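PDB 2F7L: 455aa long hypothetical phospho-sugar mutase from Sulfolobus tokodaii, which interconverts the 6-phosphates and 1-phosphates of glucosamine and galactosamine, a magnesium-dependent step in making UDP-N-acetylglucosamine and UDP-N-acetylgalactosamine. Local coordinates for residues Lys111-Glu119 with Val310-Asp318. Numbering follows the deposited sequence.
Sequences KDGIEIRRE and VDIAHKVAD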
loop_
_atom_site.group_PDB
_atom_site.type_symbol
_atom_site.label_atom_id
_atom_site.label_comp_id
_atom_site.label_asym_id
_atom_site.label_seq_id
_atom_site.Cartn_x
_atom_site.Cartn_y
_atom_site.Cartn_z
ATOM N N LYS A 111 1.473 -15.735 -9.442
ATOM C CA LYS A 111 2.803 -16.202 -9.853
ATOM C C LYS A 111 3.892 -15.139 -9.913
ATOM O O LYS A 111 5.043 -15.420 -9.619
ATOM C CB LYS A 111 2.665 -16.881 -11.216
ATOM C CG LYS A 111 3.902 -17.525 -11.769
ATOM C CD LYS A 111 3.580 -18.454 -12.973
ATOM C CE LYS A 111 3.348 -17.714 -14.309
ATOM N NZ LYS A 111 2.085 -16.943 -14.392
ATOM N N ASP A 112 3.513 -13.919 -10.285
ATOM C CA ASP A 112 4.442 -12.797 -10.424
ATOM C C ASP A 112 4.796 -12.009 -9.151
ATOM O O ASP A 112 5.644 -11.126 -9.192
ATOM C CB ASP A 112 3.922 -11.840 -11.524
ATOM C CG ASP A 112 2.476 -11.350 -11.278
ATOM O OD1 ASP A 112 1.908 -10.685 -12.189
ATOM O OD2 ASP A 112 1.912 -11.615 -10.184
ATOM N N GLY A 113 4.157 -12.323 -8.027
ATOM C CA GLY A 113 4.463 -11.628 -6.789
ATOM C C GLY A 113 3.501 -10.499 -6.491
ATOM O O GLY A 113 3.539 -9.892 -5.425
ATOM N N ILE A 114 2.629 -10.215 -7.443
ATOM C CA ILE A 114 1.645 -9.167 -7.279
ATOM C C ILE A 114 0.310 -9.836 -6.944
ATOM O O ILE A 114 0.126 -11.010 -7.192
ATOM C CB ILE A 114 1.507 -8.380 -8.592
ATOM C CG1 ILE A 114 2.900 -8.126 -9.162
ATOM C CG2 ILE A 114 0.770 -7.060 -8.360
ATOM C CD1 ILE A 114 2.904 -7.420 -10.496
ATOM N N GLU A 115 -0.618 -9.102 -6.357
ATOM C CA GLU A 115 -1.927 -9.678 -6.070
ATOM C C GLU A 115 -2.574 -10.024 -7.416
ATOM O O GLU A 115 -2.271 -9.415 -8.447
ATOM C CB GLU A 115 -2.778 -8.663 -5.329
ATOM C CG GLU A 115 -2.067 -7.342 -5.192
ATOM C CD GLU A 115 -1.456 -7.138 -3.819
ATOM O OE1 GLU A 115 -0.608 -6.221 -3.683
ATOM O OE2 GLU A 115 -1.844 -7.879 -2.881
ATOM N N ILE A 116 -3.466 -11.006 -7.411
ATOM C CA ILE A 116 -4.121 -11.430 -8.642
ATOM C C ILE A 116 -4.907 -10.311 -9.307
ATOM O O ILE A 116 -5.468 -9.452 -8.628
ATOM C CB ILE A 116 -5.065 -12.653 -8.392
ATOM C CG1 ILE A 116 -6.041 -12.335 -7.252
ATOM C CG2 ILE A 116 -4.231 -13.901 -8.061
ATOM C CD1 ILE A 116 -7.133 -13.361 -7.031
ATOM N N ARG A 117 -4.912 -10.323 -10.637
ATOM C CA ARG A 117 -5.643 -9.347 -11.425
ATOM C C ARG A 117 -7.129 -9.544 -11.151
ATOM O O ARG A 117 -7.533 -10.594 -10.653
ATOM C CB ARG A 117 -5.362 -9.556 -12.907
ATOM C CG ARG A 117 -4.008 -9.045 -13.362
ATOM C CD ARG A 117 -3.606 -9.648 -14.699
ATOM N NE ARG A 117 -2.359 -9.073 -15.188
ATOM C CZ ARG A 117 -2.220 -7.796 -15.549
ATOM N NH1 ARG A 117 -3.260 -6.975 -15.469
ATOM N NH2 ARG A 117 -1.054 -7.341 -16.004
ATOM N N ARG A 118 -7.946 -8.548 -11.486
ATOM C CA ARG A 118 -9.387 -8.634 -11.222
ATOM C C ARG A 118 -10.120 -9.745 -11.972
ATOM O O ARG A 118 -10.994 -10.414 -11.420
ATOM C CB ARG A 118 -10.042 -7.281 -11.477
ATOM C CG ARG A 118 -9.351 -6.140 -10.721
ATOM C CD ARG A 118 -8.935 -6.538 -9.276
ATOM N NE ARG A 118 -8.405 -5.401 -8.501
ATOM C CZ ARG A 118 -7.249 -4.779 -8.753
ATOM N NH1 ARG A 118 -6.482 -5.184 -9.764
ATOM N NH2 ARG A 118 -6.869 -3.735 -8.012
ATOM N N GLU A 119 -9.752 -9.959 -13.224
ATOM C CA GLU A 119 -10.370 -11.022 -13.996
ATOM C C GLU A 119 -10.191 -12.353 -13.243
ATOM O O GLU A 119 -11.006 -13.269 -13.341
ATOM C CB GLU A 119 -9.719 -11.070 -15.370
ATOM C CG GLU A 119 -9.538 -9.676 -16.035
ATOM C CD GLU A 119 -8.334 -8.866 -15.492
ATOM O OE1 GLU A 119 -7.375 -9.509 -15.003
ATOM O OE2 GLU A 119 -8.333 -7.599 -15.582
ATOM N N VAL A 310 -2.941 -2.507 -6.101
ATOM C CA VAL A 310 -2.758 -3.689 -6.933
ATOM C C VAL A 310 -2.673 -3.232 -8.395
ATOM O O VAL A 310 -1.724 -3.568 -9.113
ATOM C CB VAL A 310 -3.947 -4.687 -6.790
ATOM C CG1 VAL A 310 -3.660 -5.951 -7.578
ATOM C CG2 VAL A 310 -4.211 -5.001 -5.320
ATOM N N ASP A 311 -3.669 -2.457 -8.824
ATOM C CA ASP A 311 -3.722 -1.944 -10.186
ATOM C C ASP A 311 -2.431 -1.222 -10.540
ATOM O O ASP A 311 -1.852 -1.450 -11.597
ATOM C CB ASP A 311 -4.903 -0.991 -10.329
ATOM C CG ASP A 311 -6.226 -1.716 -10.555
ATOM O OD1 ASP A 311 -7.274 -1.202 -10.068
ATOM O OD2 ASP A 311 -6.213 -2.780 -11.230
ATOM N N ILE A 312 -1.988 -0.339 -9.659
ATOM C CA ILE A 312 -0.764 0.407 -9.882
ATOM C C ILE A 312 0.398 -0.554 -10.103
ATOM O O ILE A 312 1.147 -0.423 -11.070
ATOM C CB ILE A 312 -0.444 1.319 -8.667
ATOM C CG1 ILE A 312 -1.466 2.452 -8.597
ATOM C CG2 ILE A 312 1.006 1.833 -8.731
ATOM C CD1 ILE A 312 -1.284 3.355 -7.393
ATOM N N ALA A 313 0.550 -1.519 -9.202
ATOM C CA ALA A 313 1.640 -2.480 -9.315
ATOM C C ALA A 313 1.658 -3.018 -10.733
ATOM O O ALA A 313 2.707 -3.065 -11.364
ATOM C CB ALA A 313 1.471 -3.613 -8.297
ATOM N N HIS A 314 0.495 -3.397 -11.246
ATOM C CA HIS A 314 0.410 -3.905 -12.614
ATOM C C HIS A 314 0.745 -2.827 -13.672
ATOM O O HIS A 314 1.526 -3.072 -14.581
ATOM C CB HIS A 314 -0.976 -4.504 -12.864
ATOM C CG HIS A 314 -1.168 -5.859 -12.248
ATOM N ND1 HIS A 314 -0.387 -6.946 -12.579
ATOM C CD2 HIS A 314 -2.068 -6.308 -11.339
ATOM C CE1 HIS A 314 -0.798 -8.006 -11.905
ATOM N NE2 HIS A 314 -1.818 -7.647 -11.146
ATOM N N LYS A 315 0.171 -1.634 -13.548
ATOM C CA LYS A 315 0.468 -0.573 -14.498
ATOM C C LYS A 315 1.964 -0.258 -14.502
ATOM O O LYS A 315 2.556 -0.066 -15.551
ATOM C CB LYS A 315 -0.332 0.693 -14.168
ATOM C CG LYS A 315 -0.274 1.767 -15.250
ATOM C CD LYS A 315 -1.131 2.969 -14.918
ATOM C CE LYS A 315 -0.831 4.150 -15.834
ATOM N NZ LYS A 315 -1.084 3.845 -17.271
ATOM N N VAL A 316 2.589 -0.191 -13.339
ATOM C CA VAL A 316 4.018 0.081 -13.340
ATOM C C VAL A 316 4.703 -1.020 -14.160
ATOM O O VAL A 316 5.462 -0.724 -15.092
ATOM C CB VAL A 316 4.622 0.121 -11.920
ATOM C CG1 VAL A 316 6.115 0.408 -12.004
ATOM C CG2 VAL A 316 3.955 1.193 -11.113
ATOM N N ALA A 317 4.433 -2.280 -13.827
ATOM C CA ALA A 317 5.026 -3.381 -14.586
ATOM C C ALA A 317 4.662 -3.227 -16.077
ATOM O O ALA A 317 5.541 -3.016 -16.911
ATOM C CB ALA A 317 4.537 -4.735 -14.049
ATOM N N ASP A 318 3.368 -3.312 -16.390
ATOM C CA ASP A 318 2.853 -3.182 -17.753
ATOM C C ASP A 318 3.422 -2.038 -18.611
ATOM O O ASP A 318 3.388 -2.112 -19.846
ATOM C CB ASP A 318 1.336 -3.045 -17.715
ATOM C CG ASP A 318 0.637 -4.381 -17.577
ATOM O OD1 ASP A 318 1.142 -5.251 -16.833
ATOM O OD2 ASP A 318 -0.430 -4.565 -18.208
#
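R117 lies across one face of the H314 imidazole and reaches on to D318. Its CB leaves the loop beside the facing helix, and with CG anti to the carbonyl carbon (chi1 -76°) the chain is directed over the ring. CG rests on one face of H314, 3.8 Å from the ring centroid, as a CH-pi contact. The extended chain then carries NE of R117 past CE1 of H314 and CZ over ND1 of H314, so the guanidinium lies flat on the imidazole, planes 24° apart. At the end NH2 of R117 reaches OD1 of D318, 3.1 Å away, in a salt bridge whose hydrogen bond is weak; arginine is long enough to span the ring and flat enough to stack on it. The branched I114 sets methyl CG2 on the opposite face, 4.0 Å from the centroid, and against CB of A313, where a small residue lets the loop come close. NE2 of H314 donates to the backbone O of E115 (3.3 Å), somewhat out of the ring plane, which limits rotation. Histidine suits this place by offering two flat faces and an N-H donor. Farther along, R118, bent at chi2, brings NH1 into a salt bridge with OD2 of D311 (2.8 Å). The contact joins the loop after strand 103-109 and the start of helix 118-130, in domain I, to helix 309-318 of domain III, with E115 near D243 and D245, the probable magnesium ligands. The guanidinium over ND1 of H314 would tend to favour a neutral ring, held by packing and its N-H bond more than by charge.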